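Local coordinates for protein cytochrome P450 reductase (Amycolatopsis methanolica 239, PDB 5OGX) that transfers electrons from NADH, by way of FAD and a [2Fe-2S] cluster, to the cytochrome P450 that O-demethylates guaiacol and related lignin-derived aromatics, at residues T21-E24 / A25-G29. Numbering follows the deposited sequence.
Sequences TLLE and AFLRG
A chi1 of 180° swings CG of L23 away from its own N and beside the carbonyl carbon, whereas L27, one turn further along the helix, puts CG anti to its carbonyl carbon (chi1 -61°). These different rotations bring the branches together, and CD1 of L23 lies 3.8 Å from CD1 of L27, the chains crossing at a slant. A neighbouring face pairs L22 with F26. The F26 ring reaches back over the preceding turn, its CE2 4.3 Å from CB of L22, while CD2 of F26 lies 3.1 Å from the carbonyl O of L22, which meets the ring obliquely. With an alanine here, L22 would probably lose its aromatic neighbour and a gap would be likely to open toward V7, V9 and M33, which the ring also touches. On the polar side, E24 and R28 do not meet directly: OE1 of E24 stays 4.6 Å from NE of R28, and two waters span the interval. One donates to E24 OE1 and accepts from R28 NE; the other links the same OE1 to R28 NH2, lying in the guanidinium plane at its edge. The charged ends have further mates, E24 OE2 taking a hydrogen bond from N38 ND2 and R28 NH2 forming a salt bridge with D102. T21 is the N-cap, its OG1 accepting from E24 N at 3.3 Å, and regular i to i+4 bonds follow, among them L27 N to L23 O at 2.9 Å. Within the plant-type ferredoxin (beta-grasp) domain that carries the [2Fe-2S] cluster, helix 22-28 packs A25 and F26 on strand 12-16 and L22 and F26 on strand 5-9, the side chain of L23 comes within about 4 Å of the cluster and of cluster-binding C77, and L27 and R28 touch strand 187-194 of the antiparallel six-stranded sheet.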
loop_
_atom_site.group_PDB
_atom_site.type_symbol
_atom_site.label_atom_id
_atom_site.label_comp_id
_atom_site.label_asym_id
_atom_site.label_seq_id
_atom_site.Cartn_x
_atom_site.Cartn_y
_atom_site.Cartn_z
ATOM N N THR A 21 0.037 -16.299 12.073
ATOM C CA THR A 21 1.187 -16.263 11.179
ATOM C C THR A 21 2.356 -15.507 11.803
ATOM O O THR A 21 2.188 -14.652 12.678
ATOM C CB THR A 21 0.819 -15.609 9.849
ATOM O OG1 THR A 21 0.506 -14.233 10.070
ATOM C CG2 THR A 21 -0.366 -16.315 9.215
ATOM N N LEU A 22 3.566 -15.836 11.331
ATOM C CA LEU A 22 4.758 -15.140 11.803
ATOM C C LEU A 22 4.629 -13.633 11.607
ATOM O O LEU A 22 4.909 -12.846 12.519
ATOM C CB LEU A 22 5.995 -15.661 11.069
ATOM C CG LEU A 22 6.369 -17.123 11.291
ATOM C CD1 LEU A 22 7.694 -17.463 10.600
ATOM C CD2 LEU A 22 6.430 -17.401 12.771
ATOM N N LEU A 23 4.230 -13.207 10.408
ATOM C CA LEU A 23 4.135 -11.774 10.147
ATOM C C LEU A 23 3.216 -11.093 11.151
ATOM O O LEU A 23 3.564 -10.055 11.719
ATOM C CB LEU A 23 3.654 -11.513 8.720
ATOM C CG LEU A 23 3.536 -10.004 8.420
ATOM C CD1 LEU A 23 4.900 -9.293 8.485
ATOM C CD2 LEU A 23 2.893 -9.802 7.059
ATOM N N GLU A 24 2.028 -11.660 11.384
ATOM C CA GLU A 24 1.080 -10.981 12.258
ATOM C C GLU A 24 1.557 -10.972 13.701
ATOM O O GLU A 24 1.362 -9.981 14.411
ATOM C CB GLU A 24 -0.302 -11.617 12.133
ATOM C CG GLU A 24 -0.876 -11.302 10.768
ATOM C CD GLU A 24 -2.370 -11.398 10.703
ATOM O OE1 GLU A 24 -2.967 -12.044 11.595
ATOM O OE2 GLU A 24 -2.933 -10.842 9.735
ATOM N N ALA A 25 2.224 -12.040 14.135
ATOM C CA ALA A 25 2.787 -12.049 15.478
ATOM C C ALA A 25 3.834 -10.949 15.641
ATOM O O ALA A 25 3.836 -10.226 16.646
ATOM C CB ALA A 25 3.387 -13.423 15.791
ATOM N N PHE A 26 4.737 -10.801 14.658
ATOM C CA PHE A 26 5.766 -9.769 14.760
ATOM C C PHE A 26 5.145 -8.375 14.722
ATOM O O PHE A 26 5.408 -7.551 15.601
ATOM C CB PHE A 26 6.815 -9.921 13.645
ATOM C CG PHE A 26 7.773 -11.079 13.867
ATOM C CD1 PHE A 26 8.518 -11.168 15.035
ATOM C CD2 PHE A 26 7.918 -12.073 12.912
ATOM C CE1 PHE A 26 9.384 -12.244 15.266
ATOM C CE2 PHE A 26 8.791 -13.147 13.129
ATOM C CZ PHE A 26 9.525 -13.228 14.303
ATOM N N LEU A 27 4.300 -8.087 13.725
ATOM C CA LEU A 27 3.784 -6.721 13.640
ATOM C C LEU A 27 2.886 -6.378 14.825
ATOM O O LEU A 27 2.871 -5.229 15.282
ATOM C CB LEU A 27 3.028 -6.493 12.329
ATOM C CG LEU A 27 3.803 -6.654 11.022
ATOM C CD1 LEU A 27 2.860 -6.415 9.829
ATOM C CD2 LEU A 27 5.008 -5.722 10.955
ATOM N N ARG A 28 2.111 -7.340 15.319
ATOM C CA ARG A 28 1.303 -7.058 16.503
ATOM C C ARG A 28 2.176 -6.752 17.714
ATOM O O ARG A 28 1.754 -6.017 18.616
ATOM C CB ARG A 28 0.368 -8.231 16.792
ATOM C CG ARG A 28 -0.809 -8.315 15.818
ATOM C CD ARG A 28 -1.807 -9.351 16.273
ATOM N NE ARG A 28 -2.963 -9.430 15.389
ATOM C CZ ARG A 28 -4.073 -8.715 15.548
ATOM N NH1 ARG A 28 -4.172 -7.857 16.553
ATOM N NH2 ARG A 28 -5.088 -8.863 14.705
ATOM N N GLY A 29 3.395 -7.281 17.744
ATOM C CA GLY A 29 4.362 -6.933 18.762
ATOM C C GLY A 29 5.190 -5.699 18.478
ATOM O O GLY A 29 6.131 -5.417 19.229
HETATM O O HOH W 1 -2.921 -12.054 14.100
HETATM O O HOH W 2 -5.332 -10.129 12.108
#